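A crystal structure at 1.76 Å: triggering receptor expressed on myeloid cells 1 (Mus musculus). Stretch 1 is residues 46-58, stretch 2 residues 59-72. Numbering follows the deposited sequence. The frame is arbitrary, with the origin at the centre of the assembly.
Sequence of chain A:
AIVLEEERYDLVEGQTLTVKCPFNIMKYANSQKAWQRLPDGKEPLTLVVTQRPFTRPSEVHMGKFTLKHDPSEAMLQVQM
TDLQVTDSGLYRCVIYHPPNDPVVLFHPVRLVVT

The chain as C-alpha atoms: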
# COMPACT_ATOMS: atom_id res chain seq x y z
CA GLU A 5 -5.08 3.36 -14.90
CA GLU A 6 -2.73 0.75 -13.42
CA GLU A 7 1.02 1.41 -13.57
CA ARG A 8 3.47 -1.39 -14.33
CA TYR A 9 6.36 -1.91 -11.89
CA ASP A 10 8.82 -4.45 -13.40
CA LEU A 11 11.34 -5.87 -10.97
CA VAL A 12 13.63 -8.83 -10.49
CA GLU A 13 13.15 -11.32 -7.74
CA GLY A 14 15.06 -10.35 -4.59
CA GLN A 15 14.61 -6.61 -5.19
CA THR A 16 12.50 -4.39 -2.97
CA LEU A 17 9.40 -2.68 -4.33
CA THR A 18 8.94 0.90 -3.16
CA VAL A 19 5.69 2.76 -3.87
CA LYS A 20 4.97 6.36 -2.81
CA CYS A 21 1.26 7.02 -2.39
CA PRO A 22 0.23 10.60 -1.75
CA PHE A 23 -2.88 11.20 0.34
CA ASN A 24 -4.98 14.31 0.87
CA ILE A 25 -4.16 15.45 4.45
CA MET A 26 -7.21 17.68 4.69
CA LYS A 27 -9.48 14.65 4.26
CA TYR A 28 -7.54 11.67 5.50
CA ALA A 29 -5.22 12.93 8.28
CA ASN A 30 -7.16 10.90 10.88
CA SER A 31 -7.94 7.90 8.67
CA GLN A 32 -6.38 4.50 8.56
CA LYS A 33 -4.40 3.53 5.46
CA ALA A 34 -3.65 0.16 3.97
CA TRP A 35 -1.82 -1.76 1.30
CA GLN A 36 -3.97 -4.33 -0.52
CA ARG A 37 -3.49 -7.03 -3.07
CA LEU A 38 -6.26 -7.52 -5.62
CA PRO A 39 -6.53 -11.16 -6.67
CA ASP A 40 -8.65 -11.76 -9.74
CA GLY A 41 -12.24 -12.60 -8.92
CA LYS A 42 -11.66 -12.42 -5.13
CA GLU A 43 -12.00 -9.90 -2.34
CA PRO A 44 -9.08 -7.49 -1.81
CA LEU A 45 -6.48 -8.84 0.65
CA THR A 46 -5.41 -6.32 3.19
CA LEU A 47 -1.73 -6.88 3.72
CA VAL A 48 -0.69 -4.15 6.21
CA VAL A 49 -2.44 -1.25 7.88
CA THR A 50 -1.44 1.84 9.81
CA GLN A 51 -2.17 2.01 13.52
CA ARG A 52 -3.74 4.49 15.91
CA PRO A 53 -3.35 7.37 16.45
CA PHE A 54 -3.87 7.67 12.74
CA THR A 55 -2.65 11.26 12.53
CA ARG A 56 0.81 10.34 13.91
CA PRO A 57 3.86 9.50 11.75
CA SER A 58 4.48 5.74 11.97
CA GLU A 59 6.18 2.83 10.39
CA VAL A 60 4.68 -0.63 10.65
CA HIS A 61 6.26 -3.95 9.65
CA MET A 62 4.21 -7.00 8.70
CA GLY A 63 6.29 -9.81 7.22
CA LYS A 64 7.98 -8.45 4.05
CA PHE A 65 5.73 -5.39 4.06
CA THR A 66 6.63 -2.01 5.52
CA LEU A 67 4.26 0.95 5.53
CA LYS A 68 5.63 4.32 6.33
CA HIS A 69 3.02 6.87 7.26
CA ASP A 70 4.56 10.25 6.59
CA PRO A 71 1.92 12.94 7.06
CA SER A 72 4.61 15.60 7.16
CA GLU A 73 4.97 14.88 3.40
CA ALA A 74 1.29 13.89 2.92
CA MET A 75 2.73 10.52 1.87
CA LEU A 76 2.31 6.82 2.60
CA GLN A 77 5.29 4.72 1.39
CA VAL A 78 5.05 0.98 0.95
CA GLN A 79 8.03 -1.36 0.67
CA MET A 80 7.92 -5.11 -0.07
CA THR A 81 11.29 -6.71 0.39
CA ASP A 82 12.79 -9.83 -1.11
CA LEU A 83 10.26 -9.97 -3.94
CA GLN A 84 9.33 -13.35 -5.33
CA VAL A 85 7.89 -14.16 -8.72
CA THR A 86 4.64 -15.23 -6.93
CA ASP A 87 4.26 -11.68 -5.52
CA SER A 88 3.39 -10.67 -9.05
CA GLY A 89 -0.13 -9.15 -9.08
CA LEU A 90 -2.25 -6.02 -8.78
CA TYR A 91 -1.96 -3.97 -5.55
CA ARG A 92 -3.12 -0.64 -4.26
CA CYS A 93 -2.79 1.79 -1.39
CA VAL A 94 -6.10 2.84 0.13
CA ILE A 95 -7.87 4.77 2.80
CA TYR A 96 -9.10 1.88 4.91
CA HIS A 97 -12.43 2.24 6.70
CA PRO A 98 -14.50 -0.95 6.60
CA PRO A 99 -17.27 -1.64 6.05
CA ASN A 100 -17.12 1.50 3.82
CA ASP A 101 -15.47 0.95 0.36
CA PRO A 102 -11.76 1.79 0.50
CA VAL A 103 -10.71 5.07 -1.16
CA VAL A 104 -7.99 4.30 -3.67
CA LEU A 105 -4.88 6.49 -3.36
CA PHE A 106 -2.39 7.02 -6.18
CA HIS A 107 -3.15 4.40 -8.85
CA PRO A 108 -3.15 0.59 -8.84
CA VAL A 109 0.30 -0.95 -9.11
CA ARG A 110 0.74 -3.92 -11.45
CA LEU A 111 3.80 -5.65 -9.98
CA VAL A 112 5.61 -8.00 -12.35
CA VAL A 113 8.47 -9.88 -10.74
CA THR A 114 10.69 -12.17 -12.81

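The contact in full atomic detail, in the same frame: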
# COMPACT_ATOMS: atom_id res chain seq x y z
N THR A 46 -6.07 -7.37 2.47
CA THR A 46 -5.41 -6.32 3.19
C THR A 46 -4.14 -6.87 3.82
O THR A 46 -4.19 -7.75 4.63
CB THR A 46 -6.38 -5.79 4.23
OG1 THR A 46 -7.48 -5.20 3.50
CG2 THR A 46 -5.77 -4.64 5.04
N LEU A 47 -3.01 -6.31 3.43
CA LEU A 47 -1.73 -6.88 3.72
C LEU A 47 -1.10 -6.21 4.96
O LEU A 47 -0.43 -6.86 5.68
CB LEU A 47 -0.82 -6.72 2.52
CG LEU A 47 -1.29 -7.56 1.34
CD1 LEU A 47 -0.46 -7.23 0.17
CD2 LEU A 47 -1.16 -8.96 1.71
N VAL A 48 -1.31 -4.91 5.14
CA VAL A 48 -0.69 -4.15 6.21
C VAL A 48 -1.48 -2.87 6.34
O VAL A 48 -1.92 -2.33 5.36
CB VAL A 48 0.84 -3.94 5.96
CG1 VAL A 48 1.11 -3.22 4.65
CG2 VAL A 48 1.51 -3.21 7.17
N VAL A 49 -1.67 -2.45 7.57
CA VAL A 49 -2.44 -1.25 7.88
C VAL A 49 -1.69 -0.35 8.84
O VAL A 49 -0.85 -0.83 9.57
CB VAL A 49 -3.80 -1.59 8.52
CG1 VAL A 49 -4.66 -2.38 7.54
CG2 VAL A 49 -3.60 -2.37 9.81
N THR A 50 -1.97 0.95 8.80
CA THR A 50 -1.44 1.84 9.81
C THR A 50 -2.17 1.66 11.11
O THR A 50 -3.24 1.02 11.18
CB THR A 50 -1.49 3.31 9.39
OG1 THR A 50 -2.83 3.71 9.11
CG2 THR A 50 -0.75 3.55 8.11
N GLN A 51 -1.56 2.16 12.19
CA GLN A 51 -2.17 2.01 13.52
C GLN A 51 -2.46 3.36 14.16
O GLN A 51 -1.92 4.39 13.75
CB GLN A 51 -1.31 1.15 14.44
CG GLN A 51 -1.38 -0.39 14.13
CD GLN A 51 -2.80 -1.03 14.22
OE1 GLN A 51 -3.62 -0.68 15.07
NE2 GLN A 51 -3.04 -2.00 13.36
N ARG A 52 -3.33 3.32 15.17
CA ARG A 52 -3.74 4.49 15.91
C ARG A 52 -2.56 5.00 16.74
O ARG A 52 -1.76 4.18 17.20
CB ARG A 52 -4.94 4.18 16.83
CG ARG A 52 -6.30 4.56 16.18
CD ARG A 52 -7.56 4.20 16.98
NE ARG A 52 -8.75 4.22 16.12
CZ ARG A 52 -9.22 3.17 15.40
NH1 ARG A 52 -8.62 1.97 15.42
NH2 ARG A 52 -10.31 3.32 14.64
N PRO A 53 -2.45 6.32 16.98
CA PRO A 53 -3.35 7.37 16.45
C PRO A 53 -3.02 7.63 15.00
O PRO A 53 -1.83 7.72 14.63
CB PRO A 53 -2.98 8.61 17.27
CG PRO A 53 -2.12 8.16 18.31
CD PRO A 53 -1.43 6.89 17.88
N PHE A 54 -4.07 7.72 14.17
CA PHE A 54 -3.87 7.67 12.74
C PHE A 54 -3.24 8.93 12.19
O PHE A 54 -2.71 8.89 11.06
CB PHE A 54 -5.19 7.44 12.05
CG PHE A 54 -5.77 6.08 12.29
CD1 PHE A 54 -4.96 4.97 12.16
CD2 PHE A 54 -7.12 5.91 12.59
CE1 PHE A 54 -5.45 3.70 12.40
CE2 PHE A 54 -7.61 4.69 12.79
CZ PHE A 54 -6.77 3.55 12.73
N THR A 55 -3.29 10.01 12.94
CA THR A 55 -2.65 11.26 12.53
C THR A 55 -1.10 11.27 12.75
O THR A 55 -0.40 12.15 12.25
CB THR A 55 -3.20 12.45 13.31
OG1 THR A 55 -3.09 12.19 14.72
CG2 THR A 55 -4.68 12.68 13.08
N ARG A 56 -0.57 10.30 13.50
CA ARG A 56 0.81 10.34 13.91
C ARG A 56 1.71 9.67 12.88
O ARG A 56 1.32 8.71 12.32
CB ARG A 56 0.96 9.74 15.31
CG ARG A 56 0.28 10.58 16.36
CD ARG A 56 0.65 12.10 16.40
NE ARG A 56 2.10 12.28 16.26
CZ ARG A 56 2.78 13.38 16.51
NH1 ARG A 56 2.17 14.48 16.94
NH2 ARG A 56 4.11 13.37 16.32
N PRO A 57 2.90 10.21 12.61
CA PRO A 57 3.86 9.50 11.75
C PRO A 57 4.17 8.11 12.33
O PRO A 57 4.24 7.97 13.55
CB PRO A 57 5.11 10.35 11.85
CG PRO A 57 4.71 11.63 12.31
CD PRO A 57 3.42 11.50 13.07
N SER A 58 4.26 7.10 11.49
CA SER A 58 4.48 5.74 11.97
C SER A 58 5.14 4.93 10.88
O SER A 58 5.14 5.32 9.74
CB SER A 58 3.12 5.05 12.31
OG SER A 58 2.24 5.00 11.17
N GLU A 59 5.70 3.82 11.30
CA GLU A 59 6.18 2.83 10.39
C GLU A 59 5.86 1.47 10.95
O GLU A 59 6.21 1.18 12.06
CB GLU A 59 7.67 3.04 10.12
CG GLU A 59 8.55 1.90 10.60
CD GLU A 59 10.03 2.23 10.54
OE1 GLU A 59 10.36 3.36 10.11
OE2 GLU A 59 10.85 1.37 10.91
N VAL A 60 5.11 0.68 10.20
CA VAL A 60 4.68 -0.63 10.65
C VAL A 60 5.28 -1.70 9.73
O VAL A 60 5.32 -1.50 8.49
CB VAL A 60 3.13 -0.74 10.67
CG1 VAL A 60 2.54 -0.14 9.53
CG2 VAL A 60 2.67 -2.23 10.74
N HIS A 61 5.77 -2.77 10.35
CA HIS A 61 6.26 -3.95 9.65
C HIS A 61 5.27 -5.11 9.78
O HIS A 61 4.67 -5.33 10.85
CB HIS A 61 7.62 -4.36 10.21
CG HIS A 61 8.67 -3.31 10.01
ND1 HIS A 61 9.11 -2.92 8.77
CD2 HIS A 61 9.35 -2.55 10.91
CE1 HIS A 61 10.02 -1.97 8.90
NE2 HIS A 61 10.18 -1.72 10.19
N MET A 62 5.08 -5.85 8.70
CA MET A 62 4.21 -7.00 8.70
C MET A 62 4.81 -7.92 7.67
O MET A 62 4.64 -7.69 6.48
CB MET A 62 2.75 -6.58 8.53
CG MET A 62 1.79 -7.74 8.33
SD MET A 62 1.57 -8.72 9.83
CE MET A 62 0.66 -7.58 10.86
N GLY A 63 5.61 -8.88 8.12
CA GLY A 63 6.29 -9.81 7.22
C GLY A 63 7.25 -9.05 6.31
O GLY A 63 8.10 -8.31 6.81
N LYS A 64 7.12 -9.19 5.00
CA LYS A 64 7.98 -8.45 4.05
C LYS A 64 7.45 -7.06 3.72
O LYS A 64 8.00 -6.39 2.81
CB LYS A 64 8.13 -9.21 2.74
CG LYS A 64 6.95 -9.16 1.81
CD LYS A 64 7.20 -9.83 0.43
CE LYS A 64 7.60 -11.34 0.53
NZ LYS A 64 7.98 -11.88 -0.84
N PHE A 65 6.36 -6.67 4.36
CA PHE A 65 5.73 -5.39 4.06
C PHE A 65 6.16 -4.35 5.12
O PHE A 65 6.26 -4.68 6.30
CB PHE A 65 4.21 -5.51 4.06
CG PHE A 65 3.70 -6.53 3.11
CD1 PHE A 65 3.53 -7.82 3.51
CD2 PHE A 65 3.39 -6.19 1.82
CE1 PHE A 65 3.09 -8.78 2.63
CE2 PHE A 65 2.94 -7.14 0.95
CZ PHE A 65 2.82 -8.45 1.36
N THR A 66 6.42 -3.14 4.66
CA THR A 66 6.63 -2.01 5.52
C THR A 66 5.77 -0.88 4.99
O THR A 66 5.75 -0.60 3.80
CB THR A 66 8.12 -1.60 5.51
OG1 THR A 66 8.88 -2.65 6.12
CG2 THR A 66 8.36 -0.38 6.40
N LEU A 67 5.01 -0.23 5.87
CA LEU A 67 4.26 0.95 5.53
C LEU A 67 4.78 2.08 6.31
O LEU A 67 4.83 2.04 7.56
CB LEU A 67 2.84 0.70 5.95
CG LEU A 67 1.65 1.32 5.32
CD1 LEU A 67 1.72 1.15 3.83
CD2 LEU A 67 0.41 0.57 5.93
N LYS A 68 5.19 3.13 5.63
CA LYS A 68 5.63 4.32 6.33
C LYS A 68 4.53 5.32 6.14
O LYS A 68 4.13 5.60 5.02
CB LYS A 68 6.93 4.81 5.77
CG LYS A 68 8.18 4.09 6.20
CD LYS A 68 9.36 4.75 5.45
CE LYS A 68 10.75 4.43 6.08
NZ LYS A 68 11.08 3.08 5.54
N HIS A 69 4.00 5.79 7.24
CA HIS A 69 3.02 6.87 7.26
C HIS A 69 3.73 8.17 7.54
O HIS A 69 4.13 8.44 8.68
CB HIS A 69 1.91 6.57 8.27
CG HIS A 69 0.90 7.73 8.45
ND1 HIS A 69 -0.00 8.09 7.48
CD2 HIS A 69 0.68 8.57 9.49
CE1 HIS A 69 -0.73 9.10 7.91
NE2 HIS A 69 -0.34 9.41 9.13
N ASP A 70 3.81 9.03 6.52
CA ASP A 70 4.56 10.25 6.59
C ASP A 70 3.67 11.45 6.33
O ASP A 70 3.79 12.09 5.31
CB ASP A 70 5.70 10.15 5.58
CG ASP A 70 6.79 11.16 5.78
OD1 ASP A 70 6.64 12.23 6.45
OD2 ASP A 70 7.87 10.96 5.21
N PRO A 71 2.85 11.83 7.29
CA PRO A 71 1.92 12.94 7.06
C PRO A 71 2.61 14.25 6.89
O PRO A 71 2.02 15.15 6.24
CB PRO A 71 0.99 12.92 8.34
CG PRO A 71 1.84 12.18 9.40
CD PRO A 71 2.71 11.24 8.64
N SER A 72 3.82 14.42 7.45
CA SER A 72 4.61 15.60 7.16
C SER A 72 4.81 15.84 5.67
O SER A 72 4.94 16.97 5.28
CB SER A 72 6.00 15.49 7.79
OG SER A 72 6.63 16.75 7.62

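The two stretches meet in two ways: Leu 47 and Val 48 of strand 46-49 pack their side chains against the hairpin formed by strands 59-62 and 65-70, and the end of stretch 1 joins that hairpin through backbone pairing. Ser 58 and His 69 form an antiparallel hydrogen-bonded pair, with Ser 58 N donating to His 69 O (3.1 Å) and His 69 N to Ser 58 O (2.8 Å). The hairpin continues from there, turning through a type II' turn from Met 62 to Phe 65 in which Gly 63 takes a positive phi of 63°, a value that favours glycine.

Val 48 is the centre of the apolar packing. Its CA-to-CB bond points toward the hairpin, and with chi1 in the p well (58°) both methyls reach it. Val 48 CG2 lies 3.8 Å from Met 62 CB and 3.9 Å from Val 60 CG2, while Val 48 CG1 approaches Phe 65 CB at 3.9 Å and Leu 67 CD2 at 4.1 Å. One valine thus touches both strands of the hairpin. Leu 67 (chi1 t, chi2 p) also brings CD2 to 3.9 Å from Thr 50 CG2. The p rotamer of Thr 50 leaves that methyl free for apolar packing, its CG2 also lying 4.0 Å from His 69 CB, while its hydroxyl is hydrogen-bonded elsewhere in the structure. By contrast, Val 49 points away, and its contribution is largely through backbone, with its O 3.5 Å from Val 60 CG1.

Leu 47, an m,t rotamer, packs against Phe 65. Leu 47 CB sits over one face of the Phe 65 ring, 4.2 Å from its centroid and 11° off the normal, a CH-pi arrangement; Leu 47 CD1 reaches Phe 65 CE2 at 3.5 Å. The m rotamer of Phe 65, with chi2 at 90°, presents the ring face to the leucine.

His 69 adopts the t rotamer (chi2 70°), which carries its imidazole up against the 54-58 segment. Arg 56 O lies at the ring edge, 2.9 Å from His 69 CD2. Phe 54 O is 3.1 Å from His 69 NE2, but the angle is too poor for a hydrogen bond. The type I turn from Pro 53 to Arg 56, closed by Arg 56 N to Pro 53 O at 3.1 Å, overlaps the start of this segment. Ser 58, in the p well, places OG 3.3 Å from His 69 CB, on the same face of the sheet. Next to this pair, Pro 57 CD packs 4.1 Å from Pro 71 CG.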